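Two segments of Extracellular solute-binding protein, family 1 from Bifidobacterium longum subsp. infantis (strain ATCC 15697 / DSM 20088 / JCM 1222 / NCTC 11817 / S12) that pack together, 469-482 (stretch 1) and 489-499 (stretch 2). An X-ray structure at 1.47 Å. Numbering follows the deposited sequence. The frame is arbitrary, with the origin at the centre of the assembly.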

# COMPACT_ATOMS: atom_id res chain seq x y z
N GLN A 469 -6.64 -10.00 19.31
CA GLN A 469 -7.29 -11.26 19.61
C GLN A 469 -8.15 -11.73 18.44
O GLN A 469 -8.16 -12.93 18.10
CB GLN A 469 -8.16 -11.12 20.87
CG GLN A 469 -7.40 -10.55 22.07
CD GLN A 469 -6.18 -11.40 22.43
OE1 GLN A 469 -6.19 -12.62 22.25
NE2 GLN A 469 -5.12 -10.75 22.85
N ILE A 470 -8.88 -10.80 17.82
CA ILE A 470 -9.72 -11.14 16.67
C ILE A 470 -8.88 -11.77 15.57
O ILE A 470 -9.28 -12.77 14.96
CB ILE A 470 -10.44 -9.87 16.18
CG1 ILE A 470 -11.52 -9.42 17.17
CG2 ILE A 470 -11.04 -10.07 14.78
CD1 ILE A 470 -11.95 -7.99 16.97
N SER A 471 -7.70 -11.20 15.31
CA SER A 471 -6.94 -11.65 14.15
C SER A 471 -6.47 -13.09 14.30
O SER A 471 -6.43 -13.82 13.30
CB SER A 471 -5.78 -10.70 13.88
OG SER A 471 -4.90 -10.63 14.97
N ASN A 472 -6.14 -13.51 15.52
CA ASN A 472 -5.71 -14.89 15.73
C ASN A 472 -6.81 -15.86 15.32
O ASN A 472 -6.55 -16.87 14.64
CB ASN A 472 -5.35 -15.14 17.19
CG ASN A 472 -4.14 -14.36 17.66
OD1 ASN A 472 -3.21 -14.08 16.90
ND2 ASN A 472 -4.13 -14.02 18.95
N VAL A 473 -8.06 -15.58 15.71
CA VAL A 473 -9.17 -16.45 15.35
C VAL A 473 -9.40 -16.41 13.85
O VAL A 473 -9.55 -17.45 13.21
CB VAL A 473 -10.44 -16.05 16.14
CG1 VAL A 473 -11.66 -16.86 15.69
CG2 VAL A 473 -10.19 -16.18 17.66
N VAL A 474 -9.47 -15.20 13.28
CA VAL A 474 -9.79 -15.06 11.86
C VAL A 474 -8.77 -15.81 11.02
O VAL A 474 -9.13 -16.55 10.09
CB VAL A 474 -9.86 -13.57 11.47
CG1 VAL A 474 -9.99 -13.42 9.93
CG2 VAL A 474 -11.05 -12.89 12.12
N MET A 475 -7.48 -15.61 11.31
CA MET A 475 -6.43 -16.19 10.48
C MET A 475 -6.47 -17.71 10.55
O MET A 475 -6.39 -18.40 9.53
CB MET A 475 -5.07 -15.63 10.92
CG MET A 475 -3.84 -16.28 10.30
SD MET A 475 -2.26 -15.50 10.78
CE MET A 475 -2.69 -14.80 12.37
N GLN A 476 -6.64 -18.25 11.77
CA GLN A 476 -6.67 -19.70 11.93
C GLN A 476 -7.89 -20.31 11.26
O GLN A 476 -7.77 -21.27 10.49
CB GLN A 476 -6.63 -20.04 13.42
CG GLN A 476 -6.52 -21.53 13.72
CD GLN A 476 -7.86 -22.24 13.77
OE1 GLN A 476 -8.10 -23.20 13.02
NE2 GLN A 476 -8.75 -21.78 14.66
N LYS A 477 -9.09 -19.78 11.54
CA LYS A 477 -10.29 -20.36 10.98
C LYS A 477 -10.34 -20.18 9.47
O LYS A 477 -10.75 -21.09 8.75
CB LYS A 477 -11.54 -19.77 11.63
CG LYS A 477 -11.61 -19.98 13.15
CD LYS A 477 -12.47 -21.17 13.54
CE LYS A 477 -12.06 -22.44 12.85
NZ LYS A 477 -12.58 -23.66 13.55
N THR A 478 -9.97 -19.00 8.98
CA THR A 478 -10.05 -18.77 7.55
C THR A 478 -9.17 -19.75 6.78
O THR A 478 -9.62 -20.39 5.82
CB THR A 478 -9.69 -17.31 7.23
OG1 THR A 478 -10.61 -16.42 7.89
CG2 THR A 478 -9.79 -17.08 5.74
N ALA A 479 -7.92 -19.91 7.23
CA ALA A 479 -7.01 -20.81 6.53
C ALA A 479 -7.51 -22.25 6.60
O ALA A 479 -7.49 -22.98 5.60
CB ALA A 479 -5.61 -20.70 7.11
N THR A 480 -7.99 -22.67 7.77
CA THR A 480 -8.48 -24.04 7.92
C THR A 480 -9.69 -24.29 7.02
O THR A 480 -9.76 -25.31 6.33
CB THR A 480 -8.83 -24.30 9.39
OG1 THR A 480 -7.62 -24.19 10.17
CG2 THR A 480 -9.46 -25.68 9.57
N TRP A 481 -10.64 -23.35 7.00
CA TRP A 481 -11.83 -23.54 6.20
C TRP A 481 -11.52 -23.52 4.71
O TRP A 481 -12.17 -24.23 3.93
CB TRP A 481 -12.83 -22.42 6.50
CG TRP A 481 -13.47 -22.49 7.84
CD1 TRP A 481 -13.68 -23.60 8.60
CD2 TRP A 481 -14.01 -21.38 8.57
NE1 TRP A 481 -14.33 -23.25 9.77
CE2 TRP A 481 -14.55 -21.89 9.77
CE3 TRP A 481 -14.10 -20.01 8.31
CZ2 TRP A 481 -15.16 -21.08 10.72
CZ3 TRP A 481 -14.72 -19.19 9.27
CH2 TRP A 481 -15.24 -19.73 10.46
N MET A 482 -10.55 -22.71 4.28
CA MET A 482 -10.17 -22.70 2.88
C MET A 482 -9.54 -24.03 2.47
O MET A 482 -9.84 -24.58 1.40
CB MET A 482 -9.21 -21.54 2.62
CG MET A 482 -9.90 -20.16 2.56
SD MET A 482 -8.75 -18.78 2.52
CE MET A 482 -7.96 -19.04 0.91
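Stretch 2, residues 489-499: EEWDAYCKQLD

Stretch 2, like stretch 1, is helical throughout, and the two helices run nearly antiparallel: their N-to-C directions make an angle of 164°, and their axes approach to 10.1 Å. The start of stretch 2 therefore lies beside the end of stretch 1, and its end lies beside the start. The backbone is regular except for a kink near the beginning, where the N atoms of Asp492 and Ala493 have no bond to the turn before. From Tyr494 onward each amide N bonds to the carbonyl O four residues earlier, beginning with Tyr494 N to Glu490 O at 3.1 Å.

Glu489 is exposed and makes no contact with stretch 1. Glu490 points toward it, with chi1 m and chi2 t carrying the carboxylate outward in an extended form. One oxygen serves two donors: Glu490 OE1 accepts a hydrogen bond from Lys477 NZ at 2.7 Å, which is also a salt bridge, and another from Trp481 NE1 at 2.8 Å. Lys477 and Trp481 are four residues apart, so they emerge from the same side of their helix and can converge on this single acceptor. A carboxylate suits the place well, since it balances the lysine charge while satisfying the indole N-H of a buried tryptophan.

Trp491 leaves its backbone sideways, but the end of its ring comes nearer, bringing Trp491 CE3 to 3.9 Å from Trp481 CZ3. The six-membered rings lie obliquely, with planes at 48° and centroids 6.0 Å apart, and the contact is a small one, made with the edge of the Trp491 ring; a large apolar side chain suits this buried place. Asp492 and Ala493 lie out of reach on the exposed side. There Asp492 finds its partner one turn on, as Lys496 NZ forms a salt bridge to Asp492 OD1 at 2.9 Å.

Tyr494 is the centrepiece. Pointing toward stretch 1, with chi1 t, it fits as a knob into a hole made by Val473, Val474, Lys477 and Trp481. Trp481 presents its edge to the tyrosine face, with Trp481 CH2 3.4 Å from Tyr494 CG and the ring planes at 78°. The two valines meet the edge of the tyrosine ring: Val473 CG1 is 4.0 Å from Tyr494 CD1, and Val474 CG2 is 3.7 Å from Tyr494 OH. A flat aromatic ring can fill such a pocket while its hydroxyl makes a hydrogen bond elsewhere in the structure.

Cys495 points away, and Lys496 is out of reach. Gln497 points toward stretch 1 again with chi1 and chi2 both t, and its amide Gln497 NE2 comes to 3.6 Å from Val473 CG2; at this exposed margin a long polar side chain can cover a valine methyl and still face solvent. Leu498 starts out sideways, but its end turns inward. Leu498 CD2 lies 3.8 Å from Val473 CG1 and 4.2 Å from Ile470 CG2, while Leu498 CD1 is 3.8 Å from Val474 CG2, so the branched leucine packs against three aliphatic side chains. Asp499 points away and takes no part.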

# COMPACT_ATOMS: atom_id res chain seq x y z
N GLU A 489 -20.79 -25.39 9.35
CA GLU A 489 -21.16 -25.81 10.70
C GLU A 489 -20.41 -25.07 11.80
O GLU A 489 -20.81 -25.15 12.96
CB GLU A 489 -20.96 -27.33 10.84
CG GLU A 489 -19.52 -27.79 10.64
CD GLU A 489 -19.23 -28.31 9.23
OE1 GLU A 489 -19.84 -27.83 8.25
OE2 GLU A 489 -18.37 -29.21 9.12
N GLU A 490 -19.32 -24.37 11.48
CA GLU A 490 -18.55 -23.62 12.47
C GLU A 490 -18.78 -22.11 12.41
O GLU A 490 -18.27 -21.38 13.26
CB GLU A 490 -17.05 -23.92 12.31
CG GLU A 490 -16.75 -25.40 12.51
CD GLU A 490 -15.30 -25.75 12.39
OE1 GLU A 490 -14.46 -24.89 12.06
OE2 GLU A 490 -14.98 -26.93 12.63
N TRP A 491 -19.54 -21.64 11.43
CA TRP A 491 -19.64 -20.20 11.18
C TRP A 491 -20.32 -19.46 12.33
O TRP A 491 -19.84 -18.41 12.77
CB TRP A 491 -20.41 -19.99 9.88
CG TRP A 491 -20.62 -18.57 9.48
CD1 TRP A 491 -21.78 -17.89 9.54
CD2 TRP A 491 -19.65 -17.66 8.94
NE1 TRP A 491 -21.61 -16.61 9.08
CE2 TRP A 491 -20.30 -16.45 8.70
CE3 TRP A 491 -18.29 -17.77 8.63
CZ2 TRP A 491 -19.65 -15.34 8.16
CZ3 TRP A 491 -17.64 -16.67 8.10
CH2 TRP A 491 -18.32 -15.47 7.88
N ASP A 492 -21.45 -19.98 12.82
CA ASP A 492 -22.16 -19.27 13.90
C ASP A 492 -21.28 -19.13 15.14
O ASP A 492 -21.20 -18.05 15.74
CB ASP A 492 -23.46 -20.01 14.21
CG ASP A 492 -24.23 -19.36 15.36
OD1 ASP A 492 -24.79 -18.26 15.15
OD2 ASP A 492 -24.29 -19.96 16.46
N ALA A 493 -20.58 -20.19 15.53
CA ALA A 493 -19.73 -20.08 16.71
C ALA A 493 -18.61 -19.09 16.48
O ALA A 493 -18.23 -18.34 17.39
CB ALA A 493 -19.17 -21.46 17.08
N TYR A 494 -18.04 -19.07 15.28
CA TYR A 494 -16.97 -18.12 14.99
C TYR A 494 -17.47 -16.68 15.11
O TYR A 494 -16.78 -15.84 15.70
CB TYR A 494 -16.41 -18.42 13.59
CG TYR A 494 -15.81 -17.28 12.79
CD1 TYR A 494 -14.49 -16.98 12.90
CD2 TYR A 494 -16.57 -16.59 11.86
CE1 TYR A 494 -13.92 -15.97 12.16
CE2 TYR A 494 -16.02 -15.58 11.10
CZ TYR A 494 -14.70 -15.28 11.25
OH TYR A 494 -14.10 -14.29 10.51
N CYS A 495 -18.66 -16.40 14.57
CA CYS A 495 -19.20 -15.04 14.63
C CYS A 495 -19.42 -14.62 16.07
O CYS A 495 -19.07 -13.51 16.47
CB CYS A 495 -20.51 -14.97 13.83
SG CYS A 495 -20.28 -15.06 12.03
N LYS A 496 -19.96 -15.52 16.89
CA LYS A 496 -20.14 -15.19 18.30
C LYS A 496 -18.80 -14.99 18.99
O LYS A 496 -18.66 -14.12 19.85
CB LYS A 496 -20.94 -16.29 18.97
CG LYS A 496 -22.36 -16.40 18.49
CD LYS A 496 -22.99 -17.66 19.05
CE LYS A 496 -24.49 -17.55 19.18
NZ LYS A 496 -25.16 -17.51 17.88
N GLN A 497 -17.80 -15.78 18.61
CA GLN A 497 -16.48 -15.62 19.21
C GLN A 497 -15.90 -14.25 18.91
O GLN A 497 -15.33 -13.60 19.79
CB GLN A 497 -15.53 -16.75 18.77
CG GLN A 497 -14.19 -16.74 19.47
CD GLN A 497 -13.32 -17.94 19.13
OE1 GLN A 497 -13.61 -18.70 18.21
NE2 GLN A 497 -12.26 -18.12 19.89
N LEU A 498 -16.00 -13.78 17.66
CA LEU A 498 -15.45 -12.46 17.33
C LEU A 498 -16.17 -11.36 18.10
O LEU A 498 -15.54 -10.41 18.57
CB LEU A 498 -15.53 -12.20 15.82
CG LEU A 498 -14.74 -13.19 14.93
CD1 LEU A 498 -14.60 -12.60 13.51
CD2 LEU A 498 -13.36 -13.52 15.51
N ASP A 499 -17.48 -11.50 18.25
CA ASP A 499 -18.25 -10.55 19.06
C ASP A 499 -17.75 -10.54 20.50
O ASP A 499 -17.58 -9.47 21.09
CB ASP A 499 -19.73 -10.90 19.01
CG ASP A 499 -20.40 -10.51 17.69
OD1 ASP A 499 -19.72 -9.93 16.83
OD2 ASP A 499 -21.61 -10.79 17.54